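Local atomic coordinates of tRNA uridine(34) acetyltransferase (Methanocaldococcus infernus, PDB entry 6IA8), a protein that builds the carboxymethyl group onto the wobble uridine of tRNA, using acetyl-CoA and S-adenosyl-L-methionine with a [4Fe-4S] cluster. Residues Asp113-Thr118 against Leu160-Glu165; Cys189-Pro194 against Arg212-Val217; Lys286-Leu291 against Asp346-Ser351; Glu390-Val395 against Leu409-Val414; Thr440-Gln445 against Lys489-Ser494. All coordinates share one frame; numbering follows the deposited sequence. Where two conformers were deposited one is given.

How the contacts relate
Contacts 1 and 2 belong to the radical SAM core, their centres about 22 Å apart: contact 1 pairs two helices, contact 2 two strands of the parallel sheet. Contact 3 follows at the end of a later strand of that sheet and touches contact 2 through a salt bridge, Glu-214 OE2 to Lys-286 NZ at 2.9 Å. Contacts 4 and 5 share the mixed sheet of the acetyltransferase domain, centres about 22 Å apart. Across the domains, contacts 2 and 5 come within about 6 Å at their nearest atoms. Contact 5 contains Gln-445, and Phe-411 of contact 4 lies beside Tyr-469; both Gln-445 and Tyr-469 probably bind acetyl-CoA, as inferred by similarity.

Contact 1 (Asp113-Thr118 against Leu160-Glu165); sequences DPYLQT and LDAMNE
Tyr-115 lays its ring flat against Ala-162, joining the start of helix 114-127 to the end of helix 149-164 within the radical SAM core. The tyrosine CG stands anti to the backbone N (chi1 -175°), and the ring reaches across so that Ala-162 CB sits over its centre, 3.7 Å from the centroid, a CH-pi contact. Further out, Tyr-115 CE2 comes within 3.4 Å of Ala-162 CA. Asp-161 CB comes in obliquely, 3.8 Å from Tyr-115 CD2, while its carboxylate is held by Ser-168, Lys-157 and Arg-158. One turn on, Thr-118 puts its methyl to use: CG2 is 3.7 Å from Ala-162 CB and also touches Met-163 CG, the two side chains crossing at about a right angle. A residue as small as Ala-162 at the crossing fits a helix axis separation of 8.2 Å at -46°. The threonine hydroxyl turns back to its own helix, where Thr-118 OG1 and Thr-118 N reach Pro-114 O from opposite faces of the carbonyl plane.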
# COMPACT_ATOMS: atom_id res chain seq x y z
N ASP A 113 -21.19 -4.15 10.41
CA ASP A 113 -21.01 -5.59 10.52
C ASP A 113 -19.89 -6.01 9.56
O ASP A 113 -20.00 -5.74 8.36
CB ASP A 113 -22.31 -6.30 10.20
CG ASP A 113 -22.22 -7.81 10.43
OD1 ASP A 113 -21.29 -8.46 9.94
OD2 ASP A 113 -23.14 -8.35 11.10
N PRO A 114 -18.83 -6.66 10.04
CA PRO A 114 -17.74 -7.02 9.11
C PRO A 114 -18.17 -8.00 8.03
O PRO A 114 -17.76 -7.86 6.87
CB PRO A 114 -16.66 -7.63 10.03
CG PRO A 114 -17.42 -8.10 11.25
CD PRO A 114 -18.55 -7.08 11.42
N TYR A 115 -18.98 -8.99 8.39
CA TYR A 115 -19.39 -9.98 7.40
C TYR A 115 -20.26 -9.35 6.33
O TYR A 115 -20.04 -9.56 5.13
CB TYR A 115 -20.13 -11.14 8.08
CG TYR A 115 -20.50 -12.28 7.14
CD1 TYR A 115 -21.47 -12.12 6.16
CD2 TYR A 115 -19.87 -13.51 7.23
CE1 TYR A 115 -21.83 -13.15 5.31
CE2 TYR A 115 -20.21 -14.55 6.38
CZ TYR A 115 -21.18 -14.37 5.41
OH TYR A 115 -21.54 -15.41 4.57
N LEU A 116 -21.27 -8.57 6.75
CA LEU A 116 -22.20 -7.99 5.79
C LEU A 116 -21.48 -7.02 4.85
O LEU A 116 -21.78 -6.97 3.66
CB LEU A 116 -23.34 -7.28 6.51
CG LEU A 116 -24.15 -8.15 7.48
CD1 LEU A 116 -25.25 -7.32 8.14
CD2 LEU A 116 -24.74 -9.36 6.76
N GLN A 117 -20.54 -6.24 5.38
CA GLN A 117 -19.79 -5.32 4.53
C GLN A 117 -18.97 -6.08 3.49
O GLN A 117 -18.96 -5.75 2.30
CB GLN A 117 -18.88 -4.44 5.38
CG GLN A 117 -19.59 -3.35 6.17
CD GLN A 117 -18.62 -2.52 6.97
OE1 GLN A 117 -18.09 -1.52 6.47
NE2 GLN A 117 -18.37 -2.94 8.20
N THR A 118 -18.25 -7.10 3.93
CA THR A 118 -17.42 -7.85 3.01
C THR A 118 -18.28 -8.56 1.96
O THR A 118 -18.03 -8.47 0.75
CB THR A 118 -16.58 -8.84 3.80
OG1 THR A 118 -15.76 -8.15 4.76
CG2 THR A 118 -15.68 -9.67 2.85
N LEU A 160 -13.21 -12.80 6.75
CA LEU A 160 -12.79 -14.03 6.11
C LEU A 160 -13.94 -15.02 5.99
O LEU A 160 -14.01 -15.76 5.00
CB LEU A 160 -11.63 -14.66 6.87
CG LEU A 160 -10.34 -13.84 6.89
CD1 LEU A 160 -9.34 -14.48 7.82
CD2 LEU A 160 -9.80 -13.72 5.49
N ASP A 161 -14.83 -15.06 6.99
CA ASP A 161 -16.02 -15.90 6.90
C ASP A 161 -16.82 -15.56 5.65
O ASP A 161 -17.33 -16.45 4.97
CB ASP A 161 -16.91 -15.76 8.15
CG ASP A 161 -16.30 -16.40 9.39
OD1 ASP A 161 -15.38 -17.24 9.27
OD2 ASP A 161 -16.76 -16.07 10.50
N ALA A 162 -16.99 -14.25 5.37
CA ALA A 162 -17.73 -13.83 4.19
C ALA A 162 -17.03 -14.25 2.92
O ALA A 162 -17.68 -14.66 1.96
CB ALA A 162 -17.91 -12.32 4.18
N MET A 163 -15.70 -14.18 2.90
CA MET A 163 -14.97 -14.64 1.73
C MET A 163 -15.06 -16.14 1.60
O MET A 163 -15.17 -16.66 0.48
CB MET A 163 -13.50 -14.22 1.80
CG MET A 163 -13.28 -12.72 1.88
SD MET A 163 -11.50 -12.39 1.98
CE MET A 163 -11.51 -10.95 3.05
N ASN A 164 -14.96 -16.86 2.73
CA ASN A 164 -15.00 -18.32 2.71
C ASN A 164 -16.40 -18.85 2.43
O ASN A 164 -16.55 -20.00 2.00
CB ASN A 164 -14.53 -18.91 4.05
CG ASN A 164 -13.09 -18.54 4.39
OD1 ASN A 164 -12.30 -18.21 3.51
ND2 ASN A 164 -12.74 -18.60 5.67
N GLU A 165 -17.42 -18.05 2.69
CA GLU A 165 -18.81 -18.47 2.57
C GLU A 165 -19.13 -19.62 3.51
O GLU A 165 -19.87 -20.56 3.17
CB GLU A 165 -19.16 -18.84 1.13
CG GLU A 165 -19.13 -17.65 0.16
CD GLU A 165 -19.21 -18.09 -1.29
OE1 GLU A 165 -18.57 -17.45 -2.14
OE2 GLU A 165 -19.89 -19.09 -1.57

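Contact 2 (Cys189-Pro194 against Arg212-Val217); sequences CIETRP and RVELGV
The side chains of Glu-191 and Glu-214 lie side by side and point the same way, their carboxylate planes 42° apart, on one face of two parallel strands in a beta-alpha-beta unit of the radical SAM core. Their OE2 atoms are 3.6 Å apart; Lys-286 NZ makes a salt bridge to Glu-214 OE2, which probably eases the repulsion. On the same face the poorly ordered guanidinium of Arg-212 turns its edge to Cys-189 SG, too close in the model to be trusted. An alanine in place of Glu-191 would probably leave the Glu-214 carboxylate without its flanking neighbour and open a gap there. On the other face Thr-192 CG2 lies between the backbone N and the carbonyl carbon, meeting Val-213 CG1 at 3.7 Å and Leu-215 CD2 at 3.8 Å. Four backbone bonds join the strands, Thr-192 N to Glu-214 O the shortest at 2.8 Å. The pairing ends where Gly-216 centres an inverse gamma turn and Pro-194 CD rests 3.4 Å from Gly-216 O.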
# COMPACT_ATOMS: atom_id res chain seq x y z
N CYS A 189 -4.66 -4.82 4.43
CA CYS A 189 -4.10 -3.52 4.75
C CYS A 189 -4.83 -2.94 5.95
O CYS A 189 -6.06 -2.91 5.98
CB CYS A 189 -4.19 -2.54 3.59
SG CYS A 189 -3.42 -0.89 4.08
N ILE A 190 -4.07 -2.48 6.94
CA ILE A 190 -4.61 -1.88 8.15
C ILE A 190 -4.14 -0.43 8.20
O ILE A 190 -2.95 -0.15 8.05
CB ILE A 190 -4.17 -2.65 9.41
CG1 ILE A 190 -4.71 -4.08 9.34
CG2 ILE A 190 -4.72 -1.98 10.69
CD1 ILE A 190 -4.32 -4.91 10.49
N GLU A 191 -5.08 0.49 8.37
CA GLU A 191 -4.74 1.89 8.52
C GLU A 191 -4.59 2.19 10.00
O GLU A 191 -5.38 1.71 10.82
CB GLU A 191 -5.83 2.78 7.91
CG GLU A 191 -6.17 2.44 6.47
CD GLU A 191 -7.16 3.41 5.86
OE1 GLU A 191 -7.84 4.14 6.61
OE2 GLU A 191 -7.27 3.45 4.62
N THR A 192 -3.57 2.98 10.35
CA THR A 192 -3.37 3.27 11.76
C THR A 192 -2.66 4.60 11.96
O THR A 192 -1.96 5.08 11.08
CB THR A 192 -2.56 2.17 12.46
OG1 THR A 192 -2.59 2.34 13.89
CG2 THR A 192 -1.11 2.19 11.96
N ARG A 193 -2.87 5.19 13.14
CA ARG A 193 -2.11 6.37 13.52
C ARG A 193 -0.69 5.96 13.86
O ARG A 193 -0.48 4.87 14.40
CB ARG A 193 -2.75 7.08 14.72
CG ARG A 193 -4.21 7.44 14.53
CD ARG A 193 -4.73 8.26 15.72
NE ARG A 193 -6.17 8.45 15.67
CZ ARG A 193 -6.83 9.34 16.40
NH1 ARG A 193 -8.15 9.44 16.28
NH2 ARG A 193 -6.17 10.15 17.22
N PRO A 194 0.31 6.79 13.54
CA PRO A 194 1.70 6.38 13.78
C PRO A 194 1.99 6.00 15.22
O PRO A 194 2.86 5.16 15.45
CB PRO A 194 2.51 7.61 13.37
CG PRO A 194 1.63 8.30 12.33
CD PRO A 194 0.22 8.09 12.85
N ARG A 212 0.17 -5.07 4.76
CA ARG A 212 0.46 -3.66 4.52
C ARG A 212 -0.09 -2.85 5.68
O ARG A 212 -1.17 -3.14 6.18
CB ARG A 212 -0.13 -3.16 3.20
CG ARG A 212 0.23 -1.71 2.85
CD ARG A 212 -0.42 -1.28 1.53
NE ARG A 212 -1.80 -0.83 1.70
CZ ARG A 212 -2.65 -0.62 0.71
NH1 ARG A 212 -2.28 -0.83 -0.55
NH2 ARG A 212 -3.89 -0.22 0.97
N VAL A 213 0.67 -1.83 6.11
CA VAL A 213 0.21 -0.90 7.13
C VAL A 213 0.31 0.52 6.57
O VAL A 213 1.36 0.93 6.06
CB VAL A 213 1.02 -1.03 8.43
CG1 VAL A 213 0.57 0.05 9.46
CG2 VAL A 213 0.88 -2.39 9.03
N GLU A 214 -0.78 1.25 6.64
CA GLU A 214 -0.84 2.63 6.18
C GLU A 214 -0.82 3.53 7.40
O GLU A 214 -1.70 3.44 8.26
CB GLU A 214 -2.10 2.91 5.36
CG GLU A 214 -2.11 4.31 4.75
CD GLU A 214 -3.48 4.72 4.20
OE1 GLU A 214 -4.02 5.75 4.67
OE2 GLU A 214 -3.99 4.02 3.31
N LEU A 215 0.20 4.39 7.49
CA LEU A 215 0.39 5.29 8.62
C LEU A 215 -0.27 6.62 8.29
O LEU A 215 -0.04 7.17 7.20
CB LEU A 215 1.88 5.48 8.90
CG LEU A 215 2.63 4.23 9.37
CD1 LEU A 215 4.16 4.56 9.48
CD2 LEU A 215 2.10 3.72 10.70
N GLY A 216 -1.08 7.14 9.21
CA GLY A 216 -1.63 8.47 9.07
C GLY A 216 -0.59 9.55 9.37
O GLY A 216 -0.67 10.23 10.40
N VAL A 217 0.41 9.69 8.48
CA VAL A 217 1.52 10.60 8.74
C VAL A 217 1.06 12.06 8.64
O VAL A 217 1.36 12.87 9.53
CB VAL A 217 2.67 10.32 7.75
CG1 VAL A 217 3.79 11.30 7.96
CG2 VAL A 217 3.16 8.87 7.91

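Contact 3 (Lys286-Leu291 against Asp346-Ser351); sequences KIYPCL and DGVKKS
Val-348 meets Tyr-288 and Pro-289 with one methyl each, a split set by its first torsion: with chi1 at 173°, CG1 is anti to the backbone N and CG2 anti to the carbonyl carbon. CG1 lies 4.0 Å from Tyr-288 OH, and CG2 lies 4.0 Å from Pro-289 CG, where the two side chains cross at about a right angle. Leu-291 holds CG anti to its carbonyl carbon (chi1 -56°), and its branch CD2 ends 3.3 Å from Val-348 O. That oxygen is buried by the contact and has no polar partner in the model. The neighbouring N-H fares better: a water accepts from Val-348 N and donates to Cys-290 O, 3.0 Å from each, and so bridges the two segments. Gly-347 passes Leu-291 with a positive phi of 118°; a side chain here would strike Leu-291 CD2 and crowd the preceding carbonyl. Its N donates to Asp-346 OD1 from above the carboxylate plane, while Trp-302 binds OD2. The contact lies in the radical SAM C-terminal domain, where the chain leaving strand 284-287 packs against the loop that joins strand 344-346 to helix 353-364. Ala-315 of helix 312-325 touches both Pro-289 and Val-348, and Leu-353 at the start of helix 353-364 touches Tyr-288 and Pro-289.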
# COMPACT_ATOMS: atom_id res chain seq x y z
N LYS A 286 -0.21 7.93 -0.23
CA LYS A 286 -1.57 8.34 -0.57
C LYS A 286 -1.64 9.84 -0.31
O LYS A 286 -1.40 10.27 0.83
CB LYS A 286 -2.59 7.58 0.27
CG LYS A 286 -4.05 7.91 -0.05
CD LYS A 286 -5.01 7.28 0.97
CE LYS A 286 -5.67 6.01 0.47
NZ LYS A 286 -4.81 4.80 0.59
N ILE A 287 -1.83 10.63 -1.37
CA ILE A 287 -1.67 12.08 -1.30
C ILE A 287 -3.01 12.74 -1.61
O ILE A 287 -3.64 12.43 -2.62
CB ILE A 287 -0.61 12.59 -2.28
CG1 ILE A 287 0.74 11.94 -2.00
CG2 ILE A 287 -0.48 14.14 -2.17
CD1 ILE A 287 1.71 12.11 -3.17
N TYR A 288 -3.43 13.68 -0.76
CA TYR A 288 -4.58 14.51 -1.15
C TYR A 288 -4.51 15.81 -0.37
O TYR A 288 -4.21 15.77 0.82
CB TYR A 288 -5.93 13.83 -0.90
CG TYR A 288 -7.02 14.40 -1.81
CD1 TYR A 288 -7.19 13.90 -3.09
CD2 TYR A 288 -7.84 15.46 -1.40
CE1 TYR A 288 -8.14 14.41 -3.93
CE2 TYR A 288 -8.83 15.97 -2.25
CZ TYR A 288 -8.96 15.44 -3.51
OH TYR A 288 -9.89 15.92 -4.39
N PRO A 289 -4.78 16.96 -0.99
CA PRO A 289 -4.64 18.23 -0.26
C PRO A 289 -5.58 18.29 0.94
O PRO A 289 -6.64 17.69 0.94
CB PRO A 289 -5.01 19.29 -1.30
CG PRO A 289 -5.75 18.55 -2.38
CD PRO A 289 -5.16 17.16 -2.40
N CYS A 290 -5.13 19.00 1.97
CA CYS A 290 -5.91 19.19 3.18
C CYS A 290 -7.18 19.96 2.85
O CYS A 290 -7.15 20.95 2.11
CB CYS A 290 -5.06 19.95 4.20
SG CYS A 290 -5.80 20.08 5.81
N LEU A 291 -8.31 19.49 3.38
CA LEU A 291 -9.62 20.06 3.12
C LEU A 291 -10.24 20.56 4.42
O LEU A 291 -9.83 20.15 5.51
CB LEU A 291 -10.57 19.03 2.48
CG LEU A 291 -10.14 18.32 1.20
CD1 LEU A 291 -11.03 17.12 0.92
CD2 LEU A 291 -10.15 19.29 0.03
N ASP A 346 -14.39 24.20 2.21
CA ASP A 346 -13.37 24.91 1.46
C ASP A 346 -12.26 23.93 1.11
O ASP A 346 -12.01 22.96 1.84
CB ASP A 346 -12.84 26.12 2.25
CG ASP A 346 -12.10 27.13 1.38
OD1 ASP A 346 -12.06 26.95 0.15
OD2 ASP A 346 -11.57 28.11 1.94
N GLY A 347 -11.58 24.21 0.00
CA GLY A 347 -10.55 23.33 -0.51
C GLY A 347 -10.91 22.80 -1.88
O GLY A 347 -11.93 23.15 -2.47
N VAL A 348 -10.05 21.92 -2.39
CA VAL A 348 -10.29 21.34 -3.70
C VAL A 348 -11.58 20.53 -3.68
O VAL A 348 -11.72 19.58 -2.90
CB VAL A 348 -9.10 20.47 -4.14
CG1 VAL A 348 -9.42 19.73 -5.42
CG2 VAL A 348 -7.87 21.34 -4.31
N LYS A 349 -12.51 20.87 -4.57
CA LYS A 349 -13.78 20.17 -4.66
C LYS A 349 -13.92 19.33 -5.92
O LYS A 349 -14.70 18.37 -5.92
CB LYS A 349 -14.95 21.17 -4.64
CG LYS A 349 -14.90 22.20 -3.52
CD LYS A 349 -16.02 23.23 -3.67
N LYS A 350 -13.18 19.65 -6.98
CA LYS A 350 -13.33 18.95 -8.25
C LYS A 350 -12.83 17.52 -8.14
O LYS A 350 -11.95 17.20 -7.34
CB LYS A 350 -12.60 19.71 -9.35
CG LYS A 350 -13.36 20.96 -9.79
CD LYS A 350 -12.50 21.92 -10.61
CE LYS A 350 -11.98 21.27 -11.88
NZ LYS A 350 -11.22 22.24 -12.73
N SER A 351 -13.42 16.65 -8.97
CA SER A 351 -13.24 15.21 -8.82
C SER A 351 -12.16 14.61 -9.72
O SER A 351 -11.87 13.41 -9.61
CB SER A 351 -14.57 14.50 -9.11
OG SER A 351 -15.08 14.87 -10.38
O HOH W 1 -7.63 21.72 -0.71

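Contact 4 (Glu390-Val395 against Leu409-Val414); sequences EHIKLV and LSFEDV
Leu-394 lies over one face of the Phe-411 ring, the two side chains passing at a slant. Leu-394 CG is anti to the backbone N (chi1 -151°) and sits 3.7 Å above the ring plane, offset toward the rim nearest CZ. The leucine CB adds to this cover, 3.8 Å from Phe-411 CE1. Ile-392 approaches the ring differently, crossing the phenylalanine at about a right angle with its CG2 4.1 Å from Phe-411 CD1. An alanine at Phe-411 would probably leave Leu-394 without the surface it rests on and open a gap beside Tyr-469, whose ring meets that of Phe-411 with planes at about 55°. On the other side of the sheet, Val-395 CG2 touches Val-414 CG1 at 3.9 Å, and Lys-393, bent at its last torsion, crosses Val-414 at about a right angle with its CE against CG2. Ser-410 OG is 2.8 Å from a water that also donates weakly to Val-395 O. Five backbone hydrogen bonds hold the strands, the shortest from Val-395 N to Ser-410 O at 2.7 Å; the final one, from Val-414 N to His-391 O, closes the pairing. This is an antiparallel beta hairpin in the mixed sheet of a GNAT acetyltransferase domain, with Phe-411 packed on helix 469-484, whose first residue, Tyr-469, probably binds acetyl-CoA, as inferred by similarity.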
# COMPACT_ATOMS: atom_id res chain seq x y z
N GLU A 390 11.88 -8.14 -26.63
CA GLU A 390 13.30 -7.99 -26.93
C GLU A 390 14.03 -7.14 -25.90
O GLU A 390 15.26 -7.14 -25.88
CB GLU A 390 13.50 -7.38 -28.32
CG GLU A 390 13.16 -8.31 -29.47
CD GLU A 390 13.54 -7.72 -30.82
OE1 GLU A 390 14.42 -6.83 -30.86
OE2 GLU A 390 12.94 -8.12 -31.83
N HIS A 391 13.31 -6.40 -25.06
CA HIS A 391 13.95 -5.46 -24.16
C HIS A 391 13.51 -5.65 -22.72
O HIS A 391 13.66 -4.74 -21.92
CB HIS A 391 13.68 -4.01 -24.60
CG HIS A 391 14.22 -3.70 -25.96
ND1 HIS A 391 15.55 -3.45 -26.19
CD2 HIS A 391 13.60 -3.59 -27.16
CE1 HIS A 391 15.74 -3.19 -27.47
NE2 HIS A 391 14.57 -3.28 -28.09
N ILE A 392 12.98 -6.81 -22.37
CA ILE A 392 12.60 -7.08 -20.99
C ILE A 392 13.84 -7.58 -20.26
O ILE A 392 14.49 -8.54 -20.67
CB ILE A 392 11.47 -8.11 -20.92
CG1 ILE A 392 10.20 -7.56 -21.55
CG2 ILE A 392 11.19 -8.53 -19.47
CD1 ILE A 392 9.06 -8.55 -21.63
N LYS A 393 14.17 -6.93 -19.16
CA LYS A 393 15.35 -7.27 -18.38
C LYS A 393 14.98 -7.34 -16.91
O LYS A 393 14.01 -6.72 -16.48
CB LYS A 393 16.45 -6.23 -18.55
CG LYS A 393 16.94 -6.08 -19.98
CD LYS A 393 18.25 -5.30 -20.03
CE LYS A 393 18.64 -4.98 -21.48
NZ LYS A 393 18.49 -6.16 -22.39
N LEU A 394 15.78 -8.09 -16.14
CA LEU A 394 15.71 -8.07 -14.68
C LEU A 394 16.56 -6.91 -14.19
O LEU A 394 17.75 -6.88 -14.47
CB LEU A 394 16.21 -9.39 -14.08
CG LEU A 394 15.58 -9.78 -12.73
CD1 LEU A 394 16.01 -11.20 -12.33
CD2 LEU A 394 15.92 -8.80 -11.65
N VAL A 395 15.95 -5.96 -13.50
CA VAL A 395 16.61 -4.72 -13.09
C VAL A 395 16.69 -4.69 -11.57
O VAL A 395 15.84 -5.28 -10.88
CB VAL A 395 15.85 -3.47 -13.60
CG1 VAL A 395 16.50 -2.20 -13.09
CG2 VAL A 395 15.81 -3.47 -15.14
N LEU A 409 13.86 -5.33 -6.89
CA LEU A 409 14.07 -6.12 -8.09
C LEU A 409 12.85 -6.01 -8.99
O LEU A 409 11.73 -6.09 -8.50
CB LEU A 409 14.29 -7.59 -7.74
CG LEU A 409 15.50 -7.95 -6.87
CD1 LEU A 409 15.44 -9.46 -6.55
CD2 LEU A 409 16.84 -7.59 -7.57
N SER A 410 13.05 -5.89 -10.30
CA SER A 410 11.90 -5.76 -11.18
C SER A 410 12.21 -6.37 -12.54
O SER A 410 13.36 -6.48 -12.95
CB SER A 410 11.48 -4.29 -11.32
OG SER A 410 12.54 -3.54 -11.87
N PHE A 411 11.15 -6.82 -13.21
CA PHE A 411 11.20 -7.11 -14.63
C PHE A 411 10.57 -5.93 -15.34
O PHE A 411 9.47 -5.50 -14.98
CB PHE A 411 10.47 -8.41 -14.98
CG PHE A 411 11.33 -9.62 -14.82
CD1 PHE A 411 12.31 -9.91 -15.78
CD2 PHE A 411 11.22 -10.42 -13.71
CE1 PHE A 411 13.16 -11.01 -15.62
CE2 PHE A 411 12.06 -11.54 -13.55
CZ PHE A 411 13.04 -11.82 -14.49
N GLU A 412 11.24 -5.42 -16.37
CA GLU A 412 10.87 -4.16 -16.98
C GLU A 412 11.30 -4.18 -18.43
O GLU A 412 12.40 -4.66 -18.73
CB GLU A 412 11.54 -3.00 -16.25
CG GLU A 412 11.32 -1.63 -16.86
CD GLU A 412 12.14 -0.55 -16.18
OE1 GLU A 412 12.47 -0.71 -14.98
OE2 GLU A 412 12.48 0.45 -16.85
N ASP A 413 10.43 -3.69 -19.32
CA ASP A 413 10.79 -3.32 -20.69
C ASP A 413 11.58 -2.02 -20.56
O ASP A 413 11.00 -0.96 -20.32
CB ASP A 413 9.53 -3.16 -21.53
CG ASP A 413 9.79 -2.56 -22.90
OD1 ASP A 413 10.92 -2.07 -23.15
OD2 ASP A 413 8.86 -2.60 -23.74
N VAL A 414 12.90 -2.09 -20.71
CA VAL A 414 13.73 -0.93 -20.42
C VAL A 414 13.82 0.01 -21.61
O VAL A 414 14.34 1.12 -21.46
CB VAL A 414 15.17 -1.32 -20.01
CG1 VAL A 414 15.15 -2.21 -18.80
CG2 VAL A 414 15.88 -2.01 -21.19
O HOH W 2 14.52 -2.60 -10.10

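Contact 5 (Thr440-Gln445 against Lys489-Ser494); sequences TMLVRQ and KILVTS
Val-443 O takes the last bond between the two strands, from Thr-493 N at 3.0 Å, just before Arg-444 and Gln-445 form a classic beta bulge opposite Arg-424. Such a bulge marks the strand that lines the acetyl-CoA cleft in GNAT folds, and Gln-445 is a probable acetyl-CoA ligand by similarity. Before it the strands run parallel, Leu-491 being gripped through both N and O by Met-441 and Val-443. On one face Val-443 touches two neighbours: CG2, anti to the carbonyl carbon, presses on Ile-490 CD1 at 3.6 Å, and CB meets Val-492 CG2 at 3.9 Å. On the other, Leu-491 CD1 lies 3.8 Å from Thr-440 CG2, and Leu-442 CD2 rests on Leu-491 CB at 4.1 Å. Thr-440 OG1 bonds to Asp-437. Arg-444 forms salt bridges to Asp-283, in the radical SAM core, and Glu-406. In the mixed sheet, strand 440-448 has the antiparallel strand 418-427 on its other side, and strand 489-492 has strand 513-517, with helix 499-504 bringing Tyr-502 onto Val-492.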
# COMPACT_ATOMS: atom_id res chain seq x y z
N THR A 440 18.89 -13.52 8.42
CA THR A 440 17.61 -13.59 7.73
C THR A 440 17.47 -12.45 6.74
O THR A 440 17.78 -11.30 7.07
CB THR A 440 16.45 -13.50 8.73
OG1 THR A 440 16.55 -14.59 9.64
CG2 THR A 440 15.11 -13.56 8.00
N MET A 441 16.98 -12.76 5.54
CA MET A 441 16.56 -11.76 4.57
C MET A 441 15.04 -11.80 4.45
O MET A 441 14.43 -12.86 4.57
CB MET A 441 17.19 -12.03 3.20
CG MET A 441 17.47 -10.78 2.37
SD MET A 441 19.15 -10.12 2.68
CE MET A 441 19.09 -8.73 1.57
N LEU A 442 14.42 -10.64 4.21
CA LEU A 442 12.97 -10.54 4.15
C LEU A 442 12.48 -10.21 2.75
O LEU A 442 12.91 -9.21 2.15
CB LEU A 442 12.46 -9.46 5.12
CG LEU A 442 12.94 -9.53 6.58
CD1 LEU A 442 12.44 -8.29 7.32
CD2 LEU A 442 12.40 -10.79 7.24
N VAL A 443 11.54 -11.01 2.24
CA VAL A 443 10.78 -10.67 1.04
C VAL A 443 9.51 -9.99 1.51
O VAL A 443 8.57 -10.64 1.95
CB VAL A 443 10.48 -11.90 0.18
CG1 VAL A 443 9.60 -11.47 -0.96
CG2 VAL A 443 11.79 -12.51 -0.32
N ARG A 444 9.48 -8.66 1.45
CA ARG A 444 8.33 -7.90 1.93
C ARG A 444 7.19 -7.85 0.93
O ARG A 444 6.04 -7.64 1.32
CB ARG A 444 8.77 -6.48 2.28
CG ARG A 444 9.96 -6.45 3.26
CD ARG A 444 10.15 -5.08 3.90
NE ARG A 444 10.54 -4.07 2.95
CZ ARG A 444 9.74 -3.17 2.40
NH1 ARG A 444 10.25 -2.33 1.50
NH2 ARG A 444 8.47 -3.07 2.78
N GLN A 445 7.47 -8.05 -0.35
CA GLN A 445 6.42 -8.03 -1.35
C GLN A 445 6.92 -8.71 -2.61
O GLN A 445 8.08 -8.55 -2.97
CB GLN A 445 6.01 -6.60 -1.69
CG GLN A 445 4.92 -6.50 -2.78
CD GLN A 445 4.27 -5.13 -2.84
OE1 GLN A 445 4.89 -4.11 -2.49
NE2 GLN A 445 2.99 -5.09 -3.24
N LYS A 489 18.52 -17.86 5.78
CA LYS A 489 17.10 -18.11 5.61
C LYS A 489 16.44 -16.85 5.08
O LYS A 489 16.91 -15.73 5.30
CB LYS A 489 16.42 -18.58 6.91
CG LYS A 489 16.26 -17.53 7.98
CD LYS A 489 15.56 -18.14 9.19
CE LYS A 489 15.59 -17.23 10.40
NZ LYS A 489 15.13 -17.93 11.63
N ILE A 490 15.36 -17.07 4.35
CA ILE A 490 14.61 -16.02 3.70
C ILE A 490 13.17 -16.18 4.14
O ILE A 490 12.66 -17.31 4.18
CB ILE A 490 14.80 -16.08 2.17
CG1 ILE A 490 14.03 -14.97 1.48
CG2 ILE A 490 14.41 -17.42 1.61
CD1 ILE A 490 14.63 -14.66 0.09
N LEU A 491 12.54 -15.09 4.57
CA LEU A 491 11.17 -15.10 5.05
C LEU A 491 10.30 -14.21 4.17
O LEU A 491 10.64 -13.05 3.94
CB LEU A 491 11.10 -14.60 6.49
CG LEU A 491 11.73 -15.45 7.58
CD1 LEU A 491 11.62 -14.70 8.92
CD2 LEU A 491 11.09 -16.80 7.66
N VAL A 492 9.15 -14.73 3.75
CA VAL A 492 8.23 -14.02 2.88
C VAL A 492 7.03 -13.57 3.71
O VAL A 492 6.43 -14.37 4.44
CB VAL A 492 7.76 -14.91 1.72
CG1 VAL A 492 6.82 -14.14 0.83
CG2 VAL A 492 8.96 -15.44 0.96
N THR A 493 6.71 -12.28 3.62
CA THR A 493 5.43 -11.76 4.08
C THR A 493 4.39 -12.12 3.03
O THR A 493 4.43 -11.63 1.91
CB THR A 493 5.49 -10.25 4.29
OG1 THR A 493 6.63 -9.93 5.11
CG2 THR A 493 4.22 -9.76 4.97
N SER A 494 3.49 -13.03 3.37
CA SER A 494 2.55 -13.60 2.43
C SER A 494 1.14 -13.30 2.88
O SER A 494 0.82 -13.47 4.06
CB SER A 494 2.73 -15.12 2.33
OG SER A 494 1.71 -15.74 1.54